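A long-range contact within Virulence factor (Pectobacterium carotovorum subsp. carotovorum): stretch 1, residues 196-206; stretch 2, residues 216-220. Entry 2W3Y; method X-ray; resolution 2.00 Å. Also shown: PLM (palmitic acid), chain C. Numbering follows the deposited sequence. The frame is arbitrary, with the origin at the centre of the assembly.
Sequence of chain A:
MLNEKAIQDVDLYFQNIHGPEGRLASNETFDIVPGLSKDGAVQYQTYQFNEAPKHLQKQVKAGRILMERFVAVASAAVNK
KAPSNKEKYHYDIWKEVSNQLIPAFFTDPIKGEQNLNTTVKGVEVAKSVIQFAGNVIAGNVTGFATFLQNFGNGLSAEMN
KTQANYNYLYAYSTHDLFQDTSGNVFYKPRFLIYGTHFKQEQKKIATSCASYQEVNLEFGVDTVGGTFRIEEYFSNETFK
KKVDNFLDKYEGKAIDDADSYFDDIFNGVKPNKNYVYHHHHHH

Stretch 1 (196-206) THFKQEQKKIA
Stretch 2 216-220: NLEFG

Strand 216-220 runs at 135° to 196-198, the end of a strand that begins earlier, their axes approaching to 6.7 Å, with Thr 196 beside Gly 220. After an extended Lys 199 (-75/160), residues 200-203 take helical phi/psi; Gln 202, among them, has its CA 8.2 Å from Leu 217 CA. A 3-10 segment follows at 204-206. The contact buries 364 Å²; Thr 196, Phe 198, Ile 205, Leu 217 and Phe 219 are buried.

Apolar packing centres on Phe 219 (chi1 m, chi2 -94°), which points toward stretch 1 and gives the largest covered area. Its edge meets the face of Phe 198 (chi1 m), centroids 5.3 Å apart and planes at 77°. Ile 205 (m, t) sets CD1 3.8 Å from Phe 219 CZ and 4.1 Å from Leu 217 CD2, so the CD1 end reaches both. Leu 217 (m, t) points away, but its end comes nearer. Palmitic acid covers one face of Phe 219, its C9 3.7 Å from Phe 219 CE2; Gln 202 NE2 lies over the opposite face.

Both direct hydrogen bonds between the stretches end on carbonyls of strand 216-220. Thr 196 OG1 (chi1 t) donates to Gly 220 O at 2.9 Å, its hydroxyl meeting a carbonyl in a buried place. Gln 202 (m, t, chi3 -63°) offers donor and acceptor: OE1 accepts from Lys 199 N at 2.9 Å, beside the backbone bond Gln 202 N to Lys 199 O (2.8 Å), while NE2 donates weakly to Glu 218 O (2.7 Å, 116°).

One water O accepts from Gln 202 NE2 (3.1 Å) and Glu 218 N (3.0 Å) and donates to Asn 216 O (2.6 Å).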

# COMPACT_ATOMS: atom_id res chain seq x y z
N THR A 196 -10.75 3.25 -2.79
CA THR A 196 -12.13 3.58 -2.40
C THR A 196 -12.36 5.09 -2.57
O THR A 196 -11.60 5.76 -3.29
CB THR A 196 -12.48 3.01 -0.96
OG1 THR A 196 -13.91 3.00 -0.72
CG2 THR A 196 -11.74 3.76 0.18
N HIS A 197 -13.42 5.61 -1.97
CA HIS A 197 -13.70 7.03 -1.96
C HIS A 197 -14.54 7.33 -0.72
O HIS A 197 -15.10 6.41 -0.12
CB HIS A 197 -14.44 7.48 -3.24
CG HIS A 197 -15.73 6.75 -3.47
ND1 HIS A 197 -16.95 7.24 -3.08
CD2 HIS A 197 -15.98 5.53 -4.00
CE1 HIS A 197 -17.90 6.38 -3.39
NE2 HIS A 197 -17.34 5.33 -3.95
N PHE A 198 -14.60 8.61 -0.34
CA PHE A 198 -15.49 9.08 0.70
C PHE A 198 -16.63 9.84 0.02
O PHE A 198 -16.38 10.82 -0.67
CB PHE A 198 -14.80 10.06 1.66
CG PHE A 198 -13.77 9.44 2.56
CD1 PHE A 198 -14.08 9.15 3.90
CD2 PHE A 198 -12.47 9.21 2.11
CE1 PHE A 198 -13.13 8.60 4.77
CE2 PHE A 198 -11.49 8.67 2.97
CZ PHE A 198 -11.83 8.35 4.30
N LYS A 199 -17.85 9.38 0.23
CA LYS A 199 -19.06 10.13 -0.14
C LYS A 199 -19.27 11.28 0.87
O LYS A 199 -18.74 11.24 1.98
CB LYS A 199 -20.29 9.20 -0.10
CG LYS A 199 -20.22 7.98 -1.02
CD LYS A 199 -21.61 7.35 -1.18
CE LYS A 199 -21.55 5.85 -1.33
NZ LYS A 199 -20.67 5.41 -2.44
N GLN A 200 -20.04 12.30 0.49
CA GLN A 200 -20.23 13.46 1.37
C GLN A 200 -20.55 13.08 2.83
O GLN A 200 -19.93 13.59 3.75
CB GLN A 200 -21.32 14.41 0.83
CG GLN A 200 -21.46 15.70 1.66
CD GLN A 200 -20.16 16.47 1.75
OE1 GLN A 200 -19.48 16.66 0.74
NE2 GLN A 200 -19.80 16.92 2.95
N GLU A 201 -21.48 12.14 3.01
CA GLU A 201 -21.97 11.74 4.34
C GLU A 201 -20.92 10.95 5.15
O GLU A 201 -21.05 10.78 6.36
CB GLU A 201 -23.29 10.98 4.23
CG GLU A 201 -23.19 9.63 3.50
CD GLU A 201 -24.48 8.80 3.55
OE1 GLU A 201 -25.48 9.19 2.88
OE2 GLU A 201 -24.48 7.75 4.24
N GLN A 202 -19.88 10.48 4.47
CA GLN A 202 -18.78 9.76 5.11
C GLN A 202 -17.60 10.65 5.52
O GLN A 202 -16.70 10.19 6.23
CB GLN A 202 -18.27 8.68 4.16
CG GLN A 202 -19.22 7.55 3.92
CD GLN A 202 -18.71 6.61 2.89
OE1 GLN A 202 -18.52 6.99 1.73
NE2 GLN A 202 -18.51 5.35 3.28
N LYS A 203 -17.59 11.92 5.09
CA LYS A 203 -16.40 12.76 5.29
C LYS A 203 -16.04 13.01 6.75
O LYS A 203 -14.86 13.11 7.09
CB LYS A 203 -16.48 14.07 4.48
CG LYS A 203 -16.39 13.80 2.99
CD LYS A 203 -16.63 15.03 2.15
CE LYS A 203 -16.68 14.65 0.67
NZ LYS A 203 -16.80 15.89 -0.18
N LYS A 204 -17.07 13.07 7.60
CA LYS A 204 -16.96 13.13 9.07
C LYS A 204 -15.99 12.13 9.70
O LYS A 204 -15.41 12.42 10.75
CB LYS A 204 -18.35 12.90 9.69
CG LYS A 204 -18.98 14.11 10.40
CD LYS A 204 -19.31 15.27 9.44
CE LYS A 204 -20.78 15.72 9.54
NZ LYS A 204 -21.71 14.80 8.80
N ILE A 205 -15.83 10.96 9.08
CA ILE A 205 -14.96 9.89 9.60
C ILE A 205 -13.51 10.33 9.82
O ILE A 205 -12.85 9.91 10.79
CB ILE A 205 -15.03 8.62 8.71
CG1 ILE A 205 -16.43 8.01 8.77
CG2 ILE A 205 -13.95 7.57 9.11
CD1 ILE A 205 -16.71 6.99 7.66
N ALA A 206 -13.02 11.21 8.93
CA ALA A 206 -11.63 11.71 8.96
C ALA A 206 -11.25 12.52 10.22
O ALA A 206 -10.07 12.74 10.49
CB ALA A 206 -11.32 12.51 7.68
N ASN A 216 -20.08 4.34 11.50
CA ASN A 216 -20.37 3.33 10.49
C ASN A 216 -19.33 3.39 9.37
O ASN A 216 -19.20 4.40 8.69
CB ASN A 216 -21.79 3.47 9.93
CG ASN A 216 -22.16 2.36 8.94
OD1 ASN A 216 -22.03 1.16 9.24
ND2 ASN A 216 -22.64 2.75 7.75
N LEU A 217 -18.58 2.30 9.22
CA LEU A 217 -17.65 2.16 8.11
C LEU A 217 -18.30 1.29 7.06
O LEU A 217 -18.46 0.08 7.26
CB LEU A 217 -16.33 1.55 8.58
CG LEU A 217 -15.57 2.18 9.75
CD1 LEU A 217 -14.29 1.37 10.02
CD2 LEU A 217 -15.25 3.65 9.48
N GLU A 218 -18.69 1.90 5.95
CA GLU A 218 -19.24 1.17 4.80
C GLU A 218 -18.52 1.61 3.53
O GLU A 218 -18.85 2.65 2.95
CB GLU A 218 -20.77 1.36 4.68
CG GLU A 218 -21.41 0.43 3.62
CD GLU A 218 -22.88 0.74 3.30
OE1 GLU A 218 -23.22 1.90 2.97
OE2 GLU A 218 -23.69 -0.21 3.35
N PHE A 219 -17.51 0.85 3.13
CA PHE A 219 -16.68 1.20 1.97
C PHE A 219 -16.54 0.02 1.04
O PHE A 219 -16.23 -1.09 1.47
CB PHE A 219 -15.28 1.68 2.39
CG PHE A 219 -15.27 2.97 3.15
CD1 PHE A 219 -15.08 4.18 2.49
CD2 PHE A 219 -15.42 2.97 4.54
CE1 PHE A 219 -15.06 5.38 3.19
CE2 PHE A 219 -15.40 4.16 5.26
CZ PHE A 219 -15.22 5.38 4.58
N GLY A 220 -16.77 0.28 -0.24
CA GLY A 220 -16.47 -0.70 -1.28
C GLY A 220 -15.05 -0.44 -1.73
O GLY A 220 -14.73 0.66 -2.18
C1 PLM C . -8.87 9.42 12.05
O2 PLM C . -9.28 10.49 12.58
C2 PLM C . -9.52 8.89 10.78
C3 PLM C . -8.63 9.01 9.54
C4 PLM C . -9.31 8.51 8.26
C5 PLM C . -9.34 6.99 8.16
C6 PLM C . -10.48 6.48 7.27
C7 PLM C . -10.24 5.03 6.84
C8 PLM C . -11.54 4.27 6.56
C9 PLM C . -11.68 4.04 5.05
CA PLM C . -11.54 2.59 4.62
CB PLM C . -10.29 2.36 3.79
CC PLM C . -9.85 0.91 3.89
CD PLM C . -8.33 0.78 4.01
CE PLM C . -7.79 -0.05 2.86
CF PLM C . -6.39 -0.59 3.16
O HOH W 1 -19.40 4.76 6.14